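Local atomic coordinates of beta-galactosidase (PDB entry 3OGV), a protein that probably hydrolyses terminal non-reducing beta-D-galactose residues of beta-D-galactosides, as a glycosidase of glycosyl hydrolase family 35. Residues A[283-288]-A[935-940]; A[290-295]-A[337-342]. All coordinates share one frame; numbering follows the deposited sequence.

Contact 1. Residues A[283-288]-A[935-940]; sequences AFDPFG and IGPQTE. With NAG (2-acetamido-2-deoxy-beta-D-glucopyranose), chain C; NAG (2-acetamido-2-deoxy-beta-D-glucopyranose), chain B; GLC (alpha-D-glucopyranose), chain D; PTQ (2-phenylethyl 1-thio-beta-D-galactopyranoside), chain E.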
loop_
_atom_site.group_PDB
_atom_site.type_symbol
_atom_site.label_atom_id
_atom_site.label_comp_id
_atom_site.label_asym_id
_atom_site.label_seq_id
_atom_site.Cartn_x
_atom_site.Cartn_y
_atom_site.Cartn_z
ATOM N N ALA A 283 -4.389 -7.328 3.120
ATOM C CA ALA A 283 -5.749 -7.491 2.523
ATOM C C ALA A 283 -6.376 -6.125 2.619
ATOM O O ALA A 283 -6.046 -5.320 3.512
ATOM C CB ALA A 283 -6.573 -8.487 3.333
ATOM N N PHE A 284 -7.373 -5.888 1.783
ATOM C CA PHE A 284 -8.254 -4.689 1.966
ATOM C C PHE A 284 -9.283 -5.034 3.059
ATOM O O PHE A 284 -9.419 -6.170 3.510
ATOM C CB PHE A 284 -8.912 -4.278 0.603
ATOM C CG PHE A 284 -9.721 -5.372 -0.052
ATOM C CD1 PHE A 284 -10.946 -5.817 0.470
ATOM C CD2 PHE A 284 -9.265 -5.923 -1.243
ATOM C CE1 PHE A 284 -11.707 -6.858 -0.181
ATOM C CE2 PHE A 284 -10.021 -6.914 -1.932
ATOM C CZ PHE A 284 -11.270 -7.337 -1.417
ATOM N N ASP A 285 -10.044 -4.014 3.475
ATOM C CA ASP A 285 -10.982 -4.162 4.608
ATOM C C ASP A 285 -12.170 -3.180 4.301
ATOM O O ASP A 285 -11.911 -2.015 3.994
ATOM C CB ASP A 285 -10.299 -3.841 5.980
ATOM C CG ASP A 285 -11.129 -4.336 7.156
ATOM O OD1 ASP A 285 -11.624 -5.501 7.226
ATOM O OD2 ASP A 285 -11.182 -3.533 8.136
ATOM N N PRO A 286 -13.412 -3.700 4.413
ATOM C CA PRO A 286 -14.594 -2.856 4.083
ATOM C C PRO A 286 -15.014 -2.031 5.315
ATOM O O PRO A 286 -14.665 -2.307 6.439
ATOM C CB PRO A 286 -15.690 -3.891 3.750
ATOM C CG PRO A 286 -15.337 -5.092 4.682
ATOM C CD PRO A 286 -13.771 -5.119 4.633
ATOM N N PHE A 287 -15.937 -1.065 5.024
ATOM C CA PHE A 287 -16.730 -0.585 6.162
ATOM C C PHE A 287 -17.365 -1.771 6.846
ATOM O O PHE A 287 -17.791 -2.743 6.211
ATOM C CB PHE A 287 -17.852 0.423 5.672
ATOM C CG PHE A 287 -17.387 1.825 5.467
ATOM C CD1 PHE A 287 -17.236 2.673 6.611
ATOM C CD2 PHE A 287 -17.086 2.372 4.192
ATOM C CE1 PHE A 287 -16.830 4.011 6.469
ATOM C CE2 PHE A 287 -16.718 3.700 4.048
ATOM C CZ PHE A 287 -16.581 4.524 5.146
ATOM N N GLY A 288 -17.464 -1.676 8.176
ATOM C CA GLY A 288 -17.911 -2.779 8.952
ATOM C C GLY A 288 -16.948 -3.983 9.075
ATOM O O GLY A 288 -17.327 -5.035 9.557
ATOM N N ILE A 935 -21.217 2.153 11.869
ATOM C CA ILE A 935 -20.769 1.138 10.883
ATOM C C ILE A 935 -19.268 0.759 11.159
ATOM O O ILE A 935 -19.014 -0.452 11.160
ATOM C CB ILE A 935 -20.976 1.619 9.447
ATOM C CG1 ILE A 935 -22.501 1.872 9.221
ATOM C CG2 ILE A 935 -20.495 0.464 8.446
ATOM C CD1 ILE A 935 -22.821 2.317 7.746
ATOM N N GLY A 936 -18.391 1.730 11.319
ATOM C CA GLY A 936 -16.998 1.427 11.663
ATOM C C GLY A 936 -16.260 0.807 10.474
ATOM O O GLY A 936 -16.717 0.855 9.327
ATOM N N PRO A 937 -15.001 0.308 10.710
ATOM C CA PRO A 937 -14.412 0.052 12.019
ATOM C C PRO A 937 -13.437 1.177 12.413
ATOM O O PRO A 937 -12.852 1.070 13.537
ATOM C CB PRO A 937 -13.623 -1.210 11.778
ATOM C CG PRO A 937 -13.097 -1.044 10.304
ATOM C CD PRO A 937 -14.234 -0.285 9.604
ATOM N N GLN A 938 -13.172 2.165 11.574
ATOM C CA GLN A 938 -12.049 3.058 11.865
ATOM C C GLN A 938 -12.400 4.056 12.964
ATOM O O GLN A 938 -13.364 4.871 12.824
ATOM C CB GLN A 938 -11.580 3.771 10.576
ATOM C CG GLN A 938 -10.288 4.573 10.809
ATOM C CD GLN A 938 -9.616 5.020 9.542
ATOM O OE1 GLN A 938 -10.253 4.917 8.444
ATOM N NE2 GLN A 938 -8.382 5.535 9.622
ATOM N N THR A 939 -11.550 4.116 13.980
ATOM C CA THR A 939 -11.609 5.177 15.000
ATOM C C THR A 939 -10.419 6.040 15.071
ATOM O O THR A 939 -10.448 7.156 15.596
ATOM C CB THR A 939 -11.878 4.592 16.428
ATOM O OG1 THR A 939 -10.859 3.590 16.635
ATOM C CG2 THR A 939 -13.290 3.936 16.550
ATOM N N GLU A 940 -9.257 5.587 14.551
ATOM C CA GLU A 940 -8.040 6.293 14.609
ATOM C C GLU A 940 -7.536 6.734 13.239
ATOM O O GLU A 940 -7.433 5.821 12.349
ATOM C CB GLU A 940 -6.915 5.363 15.243
ATOM C CG GLU A 940 -5.530 6.089 15.311
ATOM C CD GLU A 940 -4.548 5.378 16.197
ATOM O OE1 GLU A 940 -4.944 4.422 16.895
ATOM O OE2 GLU A 940 -3.446 5.934 16.274
HETATM C C1 NAG C . -19.078 1.610 17.366
HETATM C C2 NAG C . -18.632 1.064 15.965
HETATM C C3 NAG C . -19.847 0.390 15.329
HETATM C C4 NAG C . -20.414 -0.737 16.187
HETATM C C5 NAG C . -20.727 -0.119 17.617
HETATM C C6 NAG C . -21.270 -1.146 18.606
HETATM C C7 NAG C . -16.859 2.382 14.911
HETATM C C8 NAG C . -16.512 3.666 14.301
HETATM N N2 NAG C . -18.146 2.156 15.203
HETATM O O3 NAG C . -19.400 -0.192 14.116
HETATM O O4 NAG C . -21.693 -1.121 15.639
HETATM O O5 NAG C . -19.545 0.563 18.114
HETATM O O6 NAG C . -20.278 -2.111 18.722
HETATM O O7 NAG C . -16.026 1.446 15.108
HETATM C C1 NAG B . -21.739 -2.452 15.130
HETATM C C2 NAG B . -23.212 -2.867 15.004
HETATM C C3 NAG B . -23.407 -4.166 14.231
HETATM C C4 NAG B . -22.583 -4.086 12.917
HETATM C C5 NAG B . -21.138 -3.633 13.168
HETATM C C6 NAG B . -20.277 -3.543 11.870
HETATM C C7 NAG B . -24.682 -2.132 16.864
HETATM C C8 NAG B . -25.173 -2.468 18.245
HETATM N N2 NAG B . -23.820 -3.017 16.345
HETATM O O3 NAG B . -24.792 -4.323 13.945
HETATM O O4 NAG B . -22.605 -5.433 12.471
HETATM O O5 NAG B . -21.184 -2.369 13.804
HETATM O O6 NAG B . -20.816 -2.566 10.994
HETATM O O7 NAG B . -25.122 -1.125 16.264
HETATM C C1 GLC D . -15.941 -6.664 0.848
HETATM C C2 GLC D . -15.499 -5.587 -0.133
HETATM C C3 GLC D . -15.957 -5.867 -1.547
HETATM C C4 GLC D . -15.374 -7.200 -1.946
HETATM C C5 GLC D . -15.887 -8.276 -0.974
HETATM C C6 GLC D . -15.418 -9.692 -1.298
HETATM O O2 GLC D . -15.990 -4.358 0.342
HETATM O O3 GLC D . -15.438 -4.834 -2.401
HETATM O O4 GLC D . -15.865 -7.532 -3.256
HETATM O O5 GLC D . -15.479 -7.890 0.295
HETATM O O6 GLC D . -14.001 -9.704 -1.183
HETATM C C1 PTQ E . -5.920 -7.104 -7.643
HETATM O O1 PTQ E . -6.623 -7.084 -6.374
HETATM S S1 PTQ E . -6.853 -8.288 -8.702
HETATM C C2 PTQ E . -5.856 -5.779 -8.324
HETATM O O2 PTQ E . -5.091 -5.812 -9.496
HETATM C C3 PTQ E . -5.394 -4.647 -7.406
HETATM O O3 PTQ E . -5.600 -3.409 -8.020
HETATM C C4 PTQ E . -6.073 -4.744 -6.054
HETATM O O4 PTQ E . -7.472 -4.385 -6.293
HETATM C C5 PTQ E . -6.003 -6.089 -5.421
HETATM O O5 PTQ E . -6.273 -5.460 -3.164
HETATM C C6 PTQ E . -6.771 -6.413 -4.183
HETATM C C7 PTQ E . -6.680 -9.821 -7.756
HETATM C C8 PTQ E . -7.592 -10.920 -8.234
HETATM C C9 PTQ E . -7.462 -12.141 -7.414
HETATM C C10 PTQ E . -8.262 -12.309 -6.290
HETATM C C11 PTQ E . -8.062 -13.459 -5.498
HETATM C C12 PTQ E . -7.064 -14.394 -5.852
HETATM C C13 PTQ E . -6.278 -14.159 -6.953
HETATM C C14 PTQ E . -6.429 -13.051 -7.685
#
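Gly288 meets Gly936 at a cis peptide: the carbonyl of Gly936, which is joined to Pro937 in cis, takes the backbone NH of Gly288 (N to O 2.9 Å). The bond is almost straight at 175°, yet the donor stands 55° out of the carbonyl plane. Both glycines have positive phi, and at Gly936 a beta carbon would run into O7 of the chain C N-acetylglucosamine. The same Gly936 O also lies at the ring edge of Phe287, whose CD1 is 3.3 Å away; CG anti to the carbonyl carbon (chi1 -82°) brings the ring there. Separately, Phe287 CB rests on CG2 of Ile935 at 3.8 Å, an apolar contact. One peptide earlier, Ile935 O receives a CA-H contact from Gly288 CA (3.4 Å). Ile935 O also accepts a hydrogen bond from O6 of the chain B N-acetylglucosamine. Asp285 and Pro937 run alongside one another in opposite senses, the carboxylate OD2 of Asp285 3.8 Å from CG of Pro937. That OD2 is spoken for by Tyr339 OH and Gly291 N. Pro286 touches glucose O2 with its CB at 3.5 Å, and Phe284, stacked on Phe244, turns its edge to the bound galactoside. The loop of the glycosyl hydrolase family 35 region and the loop of the late all-beta region are thus joined by one direct backbone bond and apolar packing, while a sugar hydroxyl also bonds the neighbouring Ile935 carbonyl, consistent with the glycan being part of the seam.

Contact 2. Residues A[290-295]-A[337-342]; sequences WGFEQC and GGYTSY. With MAN (alpha-D-mannopyranose), chain F; GLC (alpha-D-glucopyranose), chain D.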
loop_
_atom_site.group_PDB
_atom_site.type_symbol
_atom_site.label_atom_id
_atom_site.label_comp_id
_atom_site.label_asym_id
_atom_site.label_seq_id
_atom_site.Cartn_x
_atom_site.Cartn_y
_atom_site.Cartn_z
ATOM N N TRP A 290 -12.887 -5.721 9.860
ATOM C CA TRP A 290 -12.204 -6.274 11.048
ATOM C C TRP A 290 -11.107 -5.348 11.543
ATOM O O TRP A 290 -10.560 -5.586 12.640
ATOM C CB TRP A 290 -11.599 -7.692 10.703
ATOM C CG TRP A 290 -12.664 -8.580 10.245
ATOM C CD1 TRP A 290 -12.949 -8.974 8.956
ATOM C CD2 TRP A 290 -13.673 -9.154 11.091
ATOM N NE1 TRP A 290 -14.082 -9.773 8.975
ATOM C CE2 TRP A 290 -14.576 -9.852 10.256
ATOM C CE3 TRP A 290 -13.933 -9.082 12.473
ATOM C CZ2 TRP A 290 -15.732 -10.557 10.778
ATOM C CZ3 TRP A 290 -15.090 -9.770 12.976
ATOM C CH2 TRP A 290 -15.965 -10.466 12.128
ATOM N N GLY A 291 -10.713 -4.332 10.755
ATOM C CA GLY A 291 -9.583 -3.478 11.033
ATOM C C GLY A 291 -8.271 -4.040 10.475
ATOM O O GLY A 291 -8.104 -5.280 10.441
ATOM N N PHE A 292 -7.391 -3.176 10.132
ATOM C CA PHE A 292 -6.113 -3.630 9.523
ATOM C C PHE A 292 -5.137 -4.253 10.479
ATOM O O PHE A 292 -4.247 -4.983 10.033
ATOM C CB PHE A 292 -5.495 -2.465 8.760
ATOM C CG PHE A 292 -6.213 -2.107 7.453
ATOM C CD1 PHE A 292 -6.361 -3.053 6.441
ATOM C CD2 PHE A 292 -6.734 -0.828 7.249
ATOM C CE1 PHE A 292 -6.976 -2.804 5.208
ATOM C CE2 PHE A 292 -7.389 -0.528 6.015
ATOM C CZ PHE A 292 -7.492 -1.509 4.997
ATOM N N GLU A 293 -5.304 -4.059 11.790
ATOM C CA GLU A 293 -4.470 -4.860 12.705
ATOM C C GLU A 293 -4.787 -6.302 12.564
ATOM O O GLU A 293 -3.853 -7.192 12.485
ATOM C CB GLU A 293 -4.719 -4.439 14.150
ATOM C CG GLU A 293 -3.516 -4.744 14.948
ATOM C CD GLU A 293 -2.239 -3.946 14.577
ATOM O OE1 GLU A 293 -2.003 -2.935 13.678
ATOM O OE2 GLU A 293 -1.349 -4.428 15.189
ATOM N N GLN A 294 -6.052 -6.694 12.436
ATOM C CA GLN A 294 -6.450 -8.054 12.269
ATOM C C GLN A 294 -5.995 -8.577 10.844
ATOM O O GLN A 294 -5.486 -9.716 10.704
ATOM C CB GLN A 294 -7.939 -8.234 12.418
ATOM C CG GLN A 294 -8.334 -9.609 12.637
ATOM C CD GLN A 294 -9.662 -9.789 13.418
ATOM O OE1 GLN A 294 -9.894 -9.259 14.590
ATOM N NE2 GLN A 294 -10.497 -10.578 12.835
ATOM N N CYS A 295 -5.986 -7.710 9.786
ATOM C CA CYS A 295 -5.440 -8.149 8.515
ATOM C C CYS A 295 -3.927 -8.452 8.667
ATOM O O CYS A 295 -3.439 -9.367 8.009
ATOM C CB CYS A 295 -5.670 -7.070 7.464
ATOM S SG CYS A 295 -7.446 -6.810 7.118
ATOM N N GLY A 337 -16.160 0.051 -1.207
ATOM C CA GLY A 337 -15.873 -1.176 -0.513
ATOM C C GLY A 337 -14.718 -1.157 0.470
ATOM O O GLY A 337 -14.315 -2.226 0.955
ATOM N N GLY A 338 -14.201 0.042 0.744
ATOM C CA GLY A 338 -13.202 0.317 1.760
ATOM C C GLY A 338 -13.509 1.607 2.437
ATOM O O GLY A 338 -14.521 2.314 2.104
ATOM N N TYR A 339 -12.704 1.990 3.399
ATOM C CA TYR A 339 -12.888 3.208 4.217
ATOM C C TYR A 339 -11.659 4.064 4.126
ATOM O O TYR A 339 -10.937 4.000 3.097
ATOM C CB TYR A 339 -13.383 2.877 5.647
ATOM C CG TYR A 339 -12.500 1.827 6.345
ATOM C CD1 TYR A 339 -12.826 0.449 6.224
ATOM C CD2 TYR A 339 -11.412 2.196 7.114
ATOM C CE1 TYR A 339 -12.040 -0.587 6.861
ATOM C CE2 TYR A 339 -10.637 1.204 7.759
ATOM C CZ TYR A 339 -10.976 -0.107 7.629
ATOM O OH TYR A 339 -10.218 -1.090 8.282
ATOM N N THR A 340 -11.415 5.003 5.045
ATOM C CA THR A 340 -10.340 5.958 4.835
ATOM C C THR A 340 -8.921 5.293 4.841
ATOM O O THR A 340 -8.128 5.572 3.930
ATOM C CB THR A 340 -10.297 7.127 5.859
ATOM O OG1 THR A 340 -11.655 7.660 5.915
ATOM C CG2 THR A 340 -9.313 8.205 5.444
ATOM N N SER A 341 -8.686 4.406 5.810
ATOM C CA SER A 341 -7.317 3.829 5.875
ATOM C C SER A 341 -7.110 2.904 4.675
ATOM O O SER A 341 -7.968 2.120 4.312
ATOM C CB SER A 341 -7.325 3.045 7.160
ATOM O OG SER A 341 -6.002 2.428 7.316
ATOM N N TYR A 342 -5.855 2.906 4.211
ATOM C CA TYR A 342 -5.429 1.809 3.272
ATOM C C TYR A 342 -4.125 1.182 3.890
ATOM O O TYR A 342 -3.196 0.838 3.181
ATOM C CB TYR A 342 -5.171 2.327 1.831
ATOM C CG TYR A 342 -5.228 1.209 0.807
ATOM C CD1 TYR A 342 -6.318 0.413 0.677
ATOM C CD2 TYR A 342 -4.113 1.022 -0.060
ATOM C CE1 TYR A 342 -6.421 -0.585 -0.371
ATOM C CE2 TYR A 342 -4.200 0.067 -1.105
ATOM C CZ TYR A 342 -5.303 -0.705 -1.204
ATOM O OH TYR A 342 -5.392 -1.609 -2.270
HETATM C C1 MAN F . -19.936 -9.629 5.756
HETATM C C2 MAN F . -19.210 -10.538 4.717
HETATM C C3 MAN F . -18.103 -11.257 5.510
HETATM C C4 MAN F . -17.220 -10.303 6.350
HETATM C C5 MAN F . -18.045 -9.397 7.258
HETATM C C6 MAN F . -17.255 -8.205 7.793
HETATM O O2 MAN F . -18.535 -9.672 3.782
HETATM O O3 MAN F . -17.368 -12.049 4.585
HETATM O O4 MAN F . -16.297 -11.013 7.181
HETATM O O5 MAN F . -19.078 -8.717 6.460
HETATM O O6 MAN F . -16.547 -7.393 6.810
HETATM C C1 GLC D . -15.941 -6.664 0.848
HETATM C C2 GLC D . -15.499 -5.587 -0.133
HETATM C C3 GLC D . -15.957 -5.867 -1.547
HETATM C C4 GLC D . -15.374 -7.200 -1.946
HETATM C C5 GLC D . -15.887 -8.276 -0.974
HETATM C C6 GLC D . -15.418 -9.692 -1.298
HETATM O O2 GLC D . -15.990 -4.358 0.342
HETATM O O3 GLC D . -15.438 -4.834 -2.401
HETATM O O4 GLC D . -15.865 -7.532 -3.256
HETATM O O5 GLC D . -15.479 -7.890 0.295
HETATM O O6 GLC D . -14.001 -9.704 -1.183
HETATM O O HOH W 1 -8.418 -0.374 10.259
#
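Phe292 lies under the hydroxyl of Tyr339: OH stands over one face of the phenyl ring, 3.6 Å from CD2. The two side chains come from opposite directions, with ring planes 36° apart and centroids separated by 5.6 Å, an oblique meeting. Tyr339 reaches over the phenyl because its CG is lodged between the backbone N and the carbonyl carbon (chi1 52°). Ser341 borders the same phenyl, its backbone O at the ring edge 3.2 Å from Phe292 CE2, while its side-chain OG comes to 3.3 Å from Phe292 CD2. That OG is hydrogen-bonded to Glu350, which fixes this oxygen beside the ring. A water in the plane of the Tyr339 ring, at its edge, ties the pair together: it accepts from Phe292 N (3.0 Å) and donates to Tyr339 OH (2.8 Å), a hydroxyl that Asp285 also binds. Farther out, Trp290 meets mannose O4 with its indole edge, in the ring plane, through an NE1 bond of 3.1 Å bent to 148°. With the indole replaced by an alanine, mannose O4 would probably lose this donor and the sugar be held less firmly, Asp245 remaining. Glucose O2 is hydrogen-bonded to Gly337 O, so a sugar touches each segment. Tyr342, at the far end, bonds through OH to Glu122, a galactose-binding residue. Gly291 is the N-cap of helix 292-298, which follows strand 275-280 and is pinned by the Cys295-Cys246 disulfide; the partner loop runs from strand 318-321 to helix 357-369, and these two strands pair in parallel in the sheet of the TIM-barrel domain.

In the fold
Contacts 1 and 2 are neighbours, their centres about 5 Å apart. Along the chain the order is 283-288, 290-295, 337-342 and then, much later, 935-940, so contact 2 falls within the span that contact 1 brackets. Segments 283-288 and 290-295 belong to one connection between strand 275-280 and helix 292-298, and the Asp285 carboxylate links the two contacts. Contact 2 is internal to the glycosyl hydrolase family 35 region, whereas contact 1 brings the late all-beta region against it. Both lie near the galactose pocket: the Asp285 side chain is about 9 Å from that of Glu122, to which Tyr342 of contact 2 is bonded.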